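Local coordinates for glucose 1-dehydrogenase (Haloferax mediterranei, PDB 2B5W), which catalyses the zinc-dependent oxidation of D-glucose and several other aldose sugars with NADP(+) or NAD(+), preferring NADP(+), and works as a homodimer, at residues A[31-36]-A[64-69]. The protein carries 1 engineered substitution. Sequence-based numbering, arbitrary orientation.
With ZN (zinc ion), chain B.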
loop_
_atom_site.group_PDB
_atom_site.type_symbol
_atom_site.label_atom_id
_atom_site.label_comp_id
_atom_site.label_asym_id
_atom_site.label_seq_id
_atom_site.Cartn_x
_atom_site.Cartn_y
_atom_site.Cartn_z
ATOM N N ARG A 31 -6.147 11.472 37.665
ATOM C CA ARG A 31 -4.917 12.018 38.199
ATOM C C ARG A 31 -3.761 11.488 37.378
ATOM O O ARG A 31 -3.546 10.280 37.308
ATOM C CB ARG A 31 -4.726 11.639 39.665
ATOM C CG ARG A 31 -3.444 12.130 40.252
ATOM C CD ARG A 31 -3.347 11.977 41.787
ATOM N NE ARG A 31 -3.820 10.702 42.355
ATOM C CZ ARG A 31 -3.093 9.622 42.525
ATOM N NH1 ARG A 31 -3.622 8.576 43.133
ATOM N NH2 ARG A 31 -1.848 9.553 42.104
ATOM N N THR A 32 -2.990 12.400 36.804
ATOM C CA THR A 32 -1.844 12.020 35.973
ATOM C C THR A 32 -0.744 11.359 36.781
ATOM O O THR A 32 -0.347 11.862 37.837
ATOM C CB THR A 32 -1.307 13.248 35.269
ATOM O OG1 THR A 32 -2.396 13.849 34.554
ATOM C CG2 THR A 32 -0.252 12.891 34.264
ATOM N N LEU A 33 -0.260 10.215 36.293
ATOM C CA LEU A 33 0.875 9.515 36.914
ATOM C C LEU A 33 2.142 9.947 36.168
ATOM O O LEU A 33 2.973 10.643 36.725
ATOM C CB LEU A 33 0.695 7.990 36.882
ATOM C CG LEU A 33 -0.467 7.511 37.733
ATOM C CD1 LEU A 33 -0.813 6.094 37.319
ATOM C CD2 LEU A 33 -0.133 7.545 39.194
ATOM N N ARG A 34 2.289 9.542 34.898
ATOM C CA ARG A 34 3.459 9.866 34.069
ATOM C C ARG A 34 3.046 10.208 32.661
ATOM O O ARG A 34 2.057 9.679 32.159
ATOM C CB ARG A 34 4.440 8.688 34.024
ATOM C CG ARG A 34 5.129 8.432 35.354
ATOM C CD ARG A 34 5.856 7.091 35.384
ATOM N NE ARG A 34 6.644 7.002 36.603
ATOM C CZ ARG A 34 7.678 6.219 36.733
ATOM N NH1 ARG A 34 8.000 5.368 35.776
ATOM N NH2 ARG A 34 8.397 6.263 37.869
ATOM N N VAL A 35 3.797 11.086 32.009
ATOM C CA VAL A 35 3.564 11.445 30.618
ATOM C C VAL A 35 4.886 11.390 29.889
ATOM O O VAL A 35 5.880 11.978 30.319
ATOM C CB VAL A 35 2.941 12.848 30.461
ATOM C CG1 VAL A 35 2.601 13.110 29.017
ATOM C CG2 VAL A 35 1.747 12.995 31.344
ATOM N N GLY A 36 4.944 10.622 28.819
ATOM C CA GLY A 36 6.114 10.503 28.000
ATOM C C GLY A 36 6.352 11.672 27.075
ATOM O O GLY A 36 5.470 12.487 26.822
ATOM N N GLU A 64 1.235 11.162 25.526
ATOM C CA GLU A 64 1.510 9.775 25.960
ATOM C C GLU A 64 1.351 9.642 27.487
ATOM O O GLU A 64 2.342 9.716 28.242
ATOM C CB GLU A 64 2.942 9.422 25.611
ATOM C CG GLU A 64 3.380 9.675 24.199
ATOM C CD GLU A 64 4.837 9.371 23.985
ATOM O OE1 GLU A 64 5.534 9.013 24.959
ATOM O OE2 GLU A 64 5.256 9.425 22.840
ATOM N N ALA A 65 0.153 9.357 27.965
ATOM C CA ALA A 65 -0.145 9.491 29.356
ATOM C C ALA A 65 -0.621 8.220 29.976
ATOM O O ALA A 65 -1.189 7.378 29.280
ATOM C CB ALA A 65 -1.207 10.544 29.585
ATOM N N VAL A 66 -0.383 8.100 31.280
ATOM C CA VAL A 66 -1.022 7.090 32.112
ATOM C C VAL A 66 -1.442 7.761 33.406
ATOM O O VAL A 66 -0.720 8.596 33.945
ATOM C CB VAL A 66 -0.101 5.838 32.348
ATOM C CG1 VAL A 66 1.243 6.193 32.972
ATOM C CG2 VAL A 66 -0.805 4.803 33.165
ATOM N N GLY A 67 -2.635 7.435 33.885
ATOM C CA GLY A 67 -3.149 8.022 35.087
ATOM C C GLY A 67 -4.043 7.074 35.842
ATOM O O GLY A 67 -4.226 5.932 35.400
ATOM N N VAL A 68 -4.547 7.557 36.974
ATOM C CA VAL A 68 -5.443 6.787 37.829
ATOM C C VAL A 68 -6.787 7.559 37.879
ATOM O O VAL A 68 -6.825 8.766 38.086
ATOM C CB VAL A 68 -4.808 6.509 39.208
ATOM C CG1 VAL A 68 -4.335 7.743 39.877
ATOM C CG2 VAL A 68 -5.783 5.780 40.124
ATOM N N VAL A 69 -7.896 6.840 37.698
ATOM C CA VAL A 69 -9.218 7.445 37.747
ATOM C C VAL A 69 -9.472 7.812 39.197
ATOM O O VAL A 69 -9.334 6.973 40.100
ATOM C CB VAL A 69 -10.322 6.474 37.258
ATOM C CG1 VAL A 69 -11.736 7.080 37.532
ATOM C CG2 VAL A 69 -10.152 6.166 35.790
HETATM ZN ZN ZN B . 4.625 10.348 21.346
#
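Leu33 leans across onto the other strand at Gly67, where its CD1 lies 3.7 Å from the Gly67 backbone C. Its CB rests against the carbonyl oxygen of Val66, and its CD2 touches CG1 of Val68. Val35 and Ala65 share the face opposite Val66, CG2 of Val35 4.2 Å from Ala65 CB. Val68 turns its CG1 over the centre of the Arg31 guanidinium, against one face, with NH1 of Arg31 3.4 Å from Val68 CG1. The Arg31 chain bends at chi3 (43°), which brings the flat group back over the valine. Arg31 NH2 donates hydrogen bonds to Thr356 O and Ser355 OG. An alanine at Arg31 would probably leave Val68 CG1 without its flat cover and Thr356 O and Ser355 OG without this donor.

The strands run antiparallel. Arg31 and Val68 exchange two backbone bonds. Val66 O then accepts from two successive amides, Leu33 N at 2.9 Å and Arg34 N at 3.3 Å. Val66 N returns a bond to Arg34 O, and Gly36 N bonds to Glu64 O at 2.8 Å. The Arg34 side chain leads away to a salt bridge with Glu353.

At the polar end, Glu64 extends past Gly36. Its OE2 binds the zinc ion at 1.9 Å, while OE1 pairs with Lys349, which helps fix the carboxylate. His63 and the engineered Cys38 also bind the metal. Leu33 and Arg34 opposite Val66 form a classic beta bulge in the GroES-like domain of a zinc-containing alcohol dehydrogenase, where one strand runs toward the catalytic zinc site and the other away from it.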